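Local atomic coordinates of Card1 endonuclease domain-containing protein (Vibrio cholerae, PDB entry 1XMX), a protein that is of unknown function but probably binds nucleic acid, through a domain assigned to the PDDEXK nuclease superfamily. Residues Gly152-Phe157 with Asn278-Arg283; Asn292-Val296 with Ile306-Lys310. One frame throughout, in Å; residues are numbered along the deposited sequence.

Contact 1: residues Gly152-Phe157 with Asn278-Arg283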
ATOM      1  N   GLY A 152      10.329   3.664   6.770  1.00 24.90           N
ATOM      2  CA  GLY A 152      11.129   4.886   6.868  1.00 24.24           C
ATOM      3  C   GLY A 152      10.546   6.120   6.226  1.00 26.78           C
ATOM      4  O   GLY A 152      11.275   7.100   5.981  1.00 27.73           O
ATOM      5  N   ALA A 153       9.236   6.083   6.010  1.00 25.25           N
ATOM      6  CA  ALA A 153       8.501   7.092   5.285  1.00 29.10           C
ATOM      7  C   ALA A 153       7.374   7.524   6.205  1.00 30.56           C
ATOM      8  O   ALA A 153       7.168   6.941   7.274  1.00 33.12           O
ATOM      9  CB  ALA A 153       7.936   6.508   3.984  1.00 25.46           C
ATOM     10  N   ARG A 154       6.678   8.572   5.846  1.00 31.86           N
ATOM     11  CA  ARG A 154       5.518   8.950   6.633  1.00 32.96           C
ATOM     12  C   ARG A 154       4.454   9.466   5.684  1.00 32.86           C
ATOM     13  O   ARG A 154       4.765  10.221   4.753  1.00 32.54           O
ATOM     14  CB  ARG A 154       5.902  10.031   7.619  1.00 33.91           C
ATOM     15  CG  ARG A 154       4.840  11.063   7.789  1.00 36.94           C
ATOM     16  CD  ARG A 154       5.367  12.148   8.652  1.00 38.93           C
ATOM     17  NE  ARG A 154       6.136  13.133   7.914  1.00 39.67           N
ATOM     18  CZ  ARG A 154       5.597  14.261   7.478  1.00 41.26           C
ATOM     19  NH1 ARG A 154       4.306  14.492   7.714  1.00 41.03           N
ATOM     20  NH2 ARG A 154       6.335  15.145   6.808  1.00 41.87           N
ATOM     21  N   GLY A 155       3.209   9.058   5.903  1.00 32.95           N
ATOM     22  CA  GLY A 155       2.122   9.466   5.005  1.00 31.48           C
ATOM     23  C   GLY A 155       1.258  10.505   5.671  1.00 32.01           C
ATOM     24  O   GLY A 155       1.133  10.504   6.889  1.00 32.30           O
ATOM     25  N   GLU A 156       0.682  11.405   4.873  1.00 31.84           N
ATOM     26  CA  GLU A 156      -0.375  12.289   5.326  1.00 32.85           C
ATOM     27  C   GLU A 156      -1.666  11.874   4.606  1.00 31.08           C
ATOM     28  O   GLU A 156      -1.653  11.677   3.388  1.00 29.69           O
ATOM     29  CB  GLU A 156       0.006  13.757   5.047  1.00 33.59           C
ATOM     30  CG  GLU A 156       1.173  14.277   5.901  1.00 36.18           C
ATOM     31  CD  GLU A 156       1.585  15.716   5.567  1.00 37.82           C
ATOM     32  OE1 GLU A 156       1.001  16.333   4.640  1.00 40.22           O
ATOM     33  OE2 GLU A 156       2.510  16.250   6.236  1.00 40.66           O
ATOM     34  N   PHE A 157      -2.759  11.710   5.356  1.00 30.28           N
ATOM     35  CA  PHE A 157      -3.987  11.079   4.827  1.00 32.17           C
ATOM     36  C   PHE A 157      -5.190  12.043   4.793  1.00 35.04           C
ATOM     37  O   PHE A 157      -5.415  12.764   5.757  1.00 34.49           O
ATOM     38  CB  PHE A 157      -4.339   9.803   5.631  1.00 30.55           C
ATOM     39  CG  PHE A 157      -3.251   8.728   5.607  1.00 29.48           C
ATOM     40  CD1 PHE A 157      -2.194   8.748   6.532  1.00 29.31           C
ATOM     41  CD2 PHE A 157      -3.297   7.696   4.687  1.00 28.91           C
ATOM     42  CE1 PHE A 157      -1.218   7.761   6.531  1.00 27.97           C
ATOM     43  CE2 PHE A 157      -2.327   6.687   4.691  1.00 26.66           C
ATOM     44  CZ  PHE A 157      -1.274   6.743   5.600  1.00 28.31           C
ATOM     45  N   ASN A 278      -5.090   9.201  -2.437  1.00 21.38           N
ATOM     46  CA  ASN A 278      -4.096  10.265  -2.568  1.00 23.51           C
ATOM     47  C   ASN A 278      -3.235  10.477  -1.320  1.00 24.63           C
ATOM     48  O   ASN A 278      -3.134  11.598  -0.808  1.00 24.32           O
ATOM     49  CB  ASN A 278      -4.750  11.580  -3.019  1.00 24.87           C
ATOM     50  CG  ASN A 278      -5.089  11.571  -4.509  1.00 27.79           C
ATOM     51  OD1 ASN A 278      -4.229  11.257  -5.339  1.00 29.19           O
ATOM     52  ND2 ASN A 278      -6.336  11.919  -4.857  1.00 26.23           N
ATOM     53  N   VAL A 279      -2.619   9.399  -0.847  1.00 22.60           N
ATOM     54  CA  VAL A 279      -1.742   9.474   0.292  1.00 22.34           C
ATOM     55  C   VAL A 279      -0.506  10.299  -0.096  1.00 23.09           C
ATOM     56  O   VAL A 279       0.136  10.008  -1.114  1.00 21.21           O
ATOM     57  CB  VAL A 279      -1.323   8.054   0.716  1.00 21.69           C
ATOM     58  CG1 VAL A 279      -0.570   8.117   2.030  1.00 21.00           C
ATOM     59  CG2 VAL A 279      -2.564   7.154   0.855  1.00 21.44           C
ATOM     60  N   GLN A 280      -0.214  11.357   0.663  1.00 23.99           N
ATOM     61  CA  GLN A 280       1.081  12.060   0.547  1.00 24.74           C
ATOM     62  C   GLN A 280       2.165  11.344   1.374  1.00 24.33           C
ATOM     63  O   GLN A 280       1.965  11.104   2.532  1.00 23.49           O
ATOM     64  CB  GLN A 280       0.952  13.511   1.005  1.00 27.34           C
ATOM     65  CG  GLN A 280      -0.260  14.231   0.417  1.00 27.88           C
ATOM     66  CD  GLN A 280      -0.162  14.328  -1.101  1.00 30.10           C
ATOM     67  OE1 GLN A 280      -1.072  13.927  -1.849  1.00 30.84           O
ATOM     68  NE2 GLN A 280       0.957  14.836  -1.567  1.00 31.23           N
ATOM     69  N   VAL A 281       3.322  11.044   0.772  1.00 24.68           N
ATOM     70  CA  VAL A 281       4.358  10.221   1.403  1.00 24.32           C
ATOM     71  C   VAL A 281       5.643  11.044   1.413  1.00 26.36           C
ATOM     72  O   VAL A 281       6.064  11.570   0.365  1.00 27.18           O
ATOM     73  CB  VAL A 281       4.676   8.926   0.597  1.00 23.09           C
ATOM     74  CG1 VAL A 281       5.714   8.021   1.349  1.00 21.29           C
ATOM     75  CG2 VAL A 281       3.433   8.176   0.227  1.00 24.14           C
ATOM     76  N   TYR A 282       6.236  11.163   2.594  1.00 24.57           N
ATOM     77  CA  TYR A 282       7.455  11.912   2.825  1.00 27.50           C
ATOM     78  C   TYR A 282       8.585  10.995   3.333  1.00 28.60           C
ATOM     79  O   TYR A 282       8.332  10.114   4.168  1.00 26.45           O
ATOM     80  CB  TYR A 282       7.178  13.033   3.853  1.00 27.87           C
ATOM     81  CG  TYR A 282       6.108  14.019   3.415  1.00 28.62           C
ATOM     82  CD1 TYR A 282       4.764  13.812   3.725  1.00 29.12           C
ATOM     83  CD2 TYR A 282       6.449  15.156   2.694  1.00 29.61           C
ATOM     84  CE1 TYR A 282       3.777  14.722   3.322  1.00 29.33           C
ATOM     85  CE2 TYR A 282       5.474  16.079   2.262  1.00 30.39           C
ATOM     86  CZ  TYR A 282       4.134  15.852   2.584  1.00 29.31           C
ATOM     87  OH  TYR A 282       3.170  16.760   2.167  1.00 29.50           O
ATOM     88  N   ARG A 283       9.809  11.193   2.812  1.00 30.29           N
ATOM     89  CA  ARG A 283      11.005  10.528   3.338  1.00 32.20           C
ATOM     90  C   ARG A 283      12.114  11.558   3.526  1.00 32.02           C
ATOM     91  O   ARG A 283      12.420  12.301   2.596  1.00 32.00           O
ATOM     92  CB  ARG A 283      11.472   9.400   2.413  1.00 33.22           C
ATOM     93  CG  ARG A 283      10.512   8.209   2.378  1.00 34.33           C
ATOM     94  CD  ARG A 283      10.844   7.175   1.303  1.00 35.33           C
ATOM     95  NE  ARG A 283      10.670   7.704  -0.039  1.00 36.55           N
ATOM     96  CZ  ARG A 283      10.832   7.041  -1.189  1.00 37.66           C
ATOM     97  NH1 ARG A 283      11.188   5.768  -1.227  1.00 38.61           N
ATOM     98  NH2 ARG A 283      10.647   7.683  -2.340  1.00 38.19           N
TER
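R154 and E156 pair with Y282 and Q280 through four backbone hydrogen bonds, which join 154-156 to strand 279-283 as antiparallel neighbours. At R154 and Y282 the bonds run both ways, from R154 N to Y282 O (2.8 Å) and from Y282 N to R154 O (2.8 Å). Two residues on, E156 N gives a bond to Q280 O (2.7 Å) and Q280 N returns a longer one to E156 O (3.1 Å). Between these two hydrogen-bonded pairs G155 and V281 form a non-hydrogen-bonded pair, where G155 CA also makes a CA-H...O contact to Q280 O.

The stacked and charged groups share the face that carries R154, E156 and Y282. The arginine chain bends at chi3 (84°), and its guanidinium lies flat over one face of the tyrosine ring, the planes 8° apart and NH2 3.6 Å from Y282 CG. The same guanidinium forms a salt bridge along its own strand, R154 NH1 to E156 OE2 at 2.9 Å, reaching the carboxylate oxygen on its anti side. E156, extended beyond CG, brings that carboxylate obliquely to the Y282 ring, planes 49° apart. Arginine stack and salt bridge together probably limit rotation of the guanidinium.

Apolar contacts occupy the ends. F157 lies beside V279 and points the same way, its CE2 3.5 Å from V279 CG1. A153 CB meets R283 CG (3.5 Å) and V281 CG1, next to L332 of helix 321-333.

G152, with positive phi, is the C-prime residue of the Schellman motif ending helix 144-150, and N278 with V279 forms a G1 beta bulge opposite L294. Between these two features, 154-156 extends the mixed sheet of the nuclease-like domain by a short antiparallel strand.

Contact 2: residues Asn292-Val296 with Ile306-Lys310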
ATOM      1  N   ASN A 292       6.234  11.778  -2.507  1.00 33.41           N
ATOM      2  CA  ASN A 292       5.559  10.971  -3.488  1.00 31.02           C
ATOM      3  C   ASN A 292       4.074  11.029  -3.181  1.00 28.95           C
ATOM      4  O   ASN A 292       3.707  11.451  -2.111  1.00 27.24           O
ATOM      5  CB  ASN A 292       6.051   9.532  -3.418  1.00 32.54           C
ATOM      6  CG  ASN A 292       7.450   9.356  -4.009  1.00 34.17           C
ATOM      7  OD1 ASN A 292       7.666   9.504  -5.238  1.00 33.35           O
ATOM      8  ND2 ASN A 292       8.409   9.009  -3.140  1.00 31.24           N
ATOM      9  N   GLU A 293       3.221  10.639  -4.132  1.00 27.97           N
ATOM     10  CA  GLU A 293       1.772  10.529  -3.863  1.00 26.94           C
ATOM     11  C   GLU A 293       1.266   9.163  -4.270  1.00 24.00           C
ATOM     12  O   GLU A 293       1.536   8.729  -5.364  1.00 22.83           O
ATOM     13  CB  GLU A 293       0.969  11.590  -4.620  1.00 30.87           C
ATOM     14  CG  GLU A 293      -0.539  11.407  -4.463  1.00 33.91           C
ATOM     15  CD  GLU A 293      -1.305  12.556  -5.061  1.00 37.73           C
ATOM     16  OE1 GLU A 293      -1.482  12.590  -6.306  1.00 37.83           O
ATOM     17  OE2 GLU A 293      -1.719  13.440  -4.281  1.00 39.61           O
ATOM     18  N   LEU A 294       0.522   8.485  -3.403  1.00 22.05           N
ATOM     19  CA  LEU A 294      -0.074   7.195  -3.769  1.00 19.21           C
ATOM     20  C   LEU A 294      -1.549   7.418  -4.126  1.00 20.21           C
ATOM     21  O   LEU A 294      -2.353   7.810  -3.274  1.00 21.08           O
ATOM     22  CB  LEU A 294       0.088   6.150  -2.632  1.00 17.98           C
ATOM     23  CG  LEU A 294       1.421   6.009  -1.949  1.00 17.56           C
ATOM     24  CD1 LEU A 294       1.399   4.969  -0.862  1.00 17.64           C
ATOM     25  CD2 LEU A 294       2.507   5.633  -2.911  1.00 18.20           C
ATOM     26  N   ASP A 295      -1.892   7.247  -5.405  1.00 19.96           N
ATOM     27  CA  ASP A 295      -3.241   7.556  -5.865  1.00 20.38           C
ATOM     28  C   ASP A 295      -4.291   6.772  -5.055  1.00 20.77           C
ATOM     29  O   ASP A 295      -5.172   7.366  -4.435  1.00 21.15           O
ATOM     30  CB  ASP A 295      -3.371   7.384  -7.390  1.00 21.28           C
ATOM     31  CG  ASP A 295      -2.472   8.348  -8.171  1.00 23.00           C
ATOM     32  OD1 ASP A 295      -2.063   9.394  -7.613  1.00 22.45           O
ATOM     33  OD2 ASP A 295      -2.125   8.065  -9.340  1.00 24.20           O
ATOM     34  N   VAL A 296      -4.182   5.444  -5.054  1.00 18.94           N
ATOM     35  CA  VAL A 296      -4.976   4.606  -4.154  1.00 19.49           C
ATOM     36  C   VAL A 296      -3.997   3.635  -3.548  1.00 19.59           C
ATOM     37  O   VAL A 296      -3.229   2.968  -4.257  1.00 22.07           O
ATOM     38  CB  VAL A 296      -6.110   3.821  -4.880  1.00 19.44           C
ATOM     39  CG1 VAL A 296      -7.008   2.999  -3.844  1.00 19.76           C
ATOM     40  CG2 VAL A 296      -6.949   4.758  -5.717  1.00 15.69           C
ATOM     41  N   ILE A 306      -0.244  -0.793  -4.004  1.00 19.22           N
ATOM     42  CA  ILE A 306      -0.350   0.570  -4.543  1.00 21.08           C
ATOM     43  C   ILE A 306      -0.905   0.604  -5.975  1.00 19.64           C
ATOM     44  O   ILE A 306      -0.446  -0.111  -6.894  1.00 18.94           O
ATOM     45  CB  ILE A 306       1.033   1.270  -4.603  1.00 21.96           C
ATOM     46  CG1 ILE A 306       1.693   1.306  -3.241  1.00 21.47           C
ATOM     47  CG2 ILE A 306       0.888   2.782  -5.102  1.00 23.13           C
ATOM     48  CD1 ILE A 306       3.207   1.610  -3.429  1.00 25.14           C
ATOM     49  N   ILE A 307      -1.824   1.526  -6.190  1.00 20.41           N
ATOM     50  CA  ILE A 307      -2.404   1.690  -7.509  1.00 20.84           C
ATOM     51  C   ILE A 307      -2.134   3.124  -7.972  1.00 22.82           C
ATOM     52  O   ILE A 307      -2.519   4.100  -7.274  1.00 20.69           O
ATOM     53  CB  ILE A 307      -3.915   1.418  -7.471  1.00 19.57           C
ATOM     54  CG1 ILE A 307      -4.180   0.028  -6.905  1.00 18.57           C
ATOM     55  CG2 ILE A 307      -4.527   1.561  -8.917  1.00 18.41           C
ATOM     56  CD1 ILE A 307      -5.653  -0.229  -6.567  1.00 18.01           C
ATOM     57  N   GLU A 308      -1.441   3.235  -9.109  1.00 21.55           N
ATOM     58  CA  GLU A 308      -1.276   4.510  -9.773  1.00 22.59           C
ATOM     59  C   GLU A 308      -2.374   4.580 -10.826  1.00 22.51           C
ATOM     60  O   GLU A 308      -2.555   3.618 -11.595  1.00 21.50           O
ATOM     61  CB  GLU A 308       0.050   4.579 -10.525  1.00 26.36           C
ATOM     62  CG  GLU A 308       0.355   6.002 -11.023  1.00 32.07           C
ATOM     63  CD  GLU A 308       1.785   6.177 -11.480  1.00 36.39           C
ATOM     64  OE1 GLU A 308       2.611   5.287 -11.189  1.00 38.32           O
ATOM     65  OE2 GLU A 308       2.091   7.205 -12.147  1.00 38.96           O
ATOM     66  N   CYS A 309      -3.108   5.690 -10.837  1.00 21.71           N
ATOM     67  CA  CYS A 309      -4.057   6.010 -11.926  1.00 25.08           C
ATOM     68  C   CYS A 309      -3.480   7.059 -12.908  1.00 25.01           C
ATOM     69  O   CYS A 309      -2.986   8.092 -12.481  1.00 27.97           O
ATOM     70  CB  CYS A 309      -5.401   6.450 -11.353  1.00 21.66           C
ATOM     71  SG  CYS A 309      -6.023   5.196 -10.215  1.00 26.46           S
ATOM     72  N   LYS A 310      -3.450   6.725 -14.193  1.00 24.62           N
ATOM     73  CA  LYS A 310      -3.171   7.694 -15.244  1.00 27.66           C
ATOM     74  C   LYS A 310      -4.409   7.916 -16.126  1.00 27.88           C
ATOM     75  O   LYS A 310      -5.108   6.966 -16.518  1.00 23.66           O
ATOM     76  CB  LYS A 310      -1.971   7.287 -16.100  1.00 28.20           C
ATOM     77  CG  LYS A 310      -0.622   7.442 -15.370  1.00 29.49           C
ATOM     78  CD  LYS A 310       0.540   7.050 -16.279  1.00 29.09           C
ATOM     79  CE  LYS A 310       0.874   8.104 -17.319  1.00 30.02           C
ATOM     80  NZ  LYS A 310       0.692   9.475 -16.699  1.00 30.25           N
TER
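I306 meets L294 side chain to side chain: the two cross at a slant, with I306 CG2 3.9 Å from L294 CD2, and I306 CD1 also comes up to that methyl.

I307 forms the one beta bridge here, an antiparallel hydrogen-bonded pair with V296. I307 N reaches V296 O at 2.8 Å, nearly in line with the carbonyl, and V296 N bonds to I307 O at 3.1 Å. The CB atoms of the two residues are 4.2 Å apart on the same face of the sheet.

E308 points its CB away from 292-296, yet its CG passes 3.6 Å from D295 OD2. Next along, C309 N donates to D295 OD2 (3.0 Å, 148° at the hydrogen), using the lone pair on the anti side of the carboxylate. The aspartate CG stands beside its backbone N (chi1 -63°), which swings OD2 across to this amide where the chain turns a corner and ordinary strand pairing stops.

D295 together with E308 and K310 fits the D-(X)n-ExK signature of PDDEXK nucleases, consistent with a catalytic centre.

V296, I307 and C309 pack against V258 of helix 243-266. Helix 321-333 lies against L294 and E308 through L332 and L325, and strand 338-343 flanks 306-310 on its far side from the hairpin partner.

How the contacts relate
Both segments of contact 1 precede those of contact 2 in the sequence, and their centres lie about 12 Å apart in one mixed sheet. Strand 279-285 of contact 1 is followed directly by strand 288-300 of contact 2, and the two are neighbours: N278 N probably bonds to D295 O (2.7 Å), and V279 O to L294 N (2.8 Å). The sheet thus runs from 154-156 through 279-285 and 288-300 to 303-310 and then 338-343. Helix 321-333 touches both contacts. Contact 1 brings a strand from a distant part of the chain onto this sheet, whereas contact 2 lies within a hairpin that carries the probable nuclease motif.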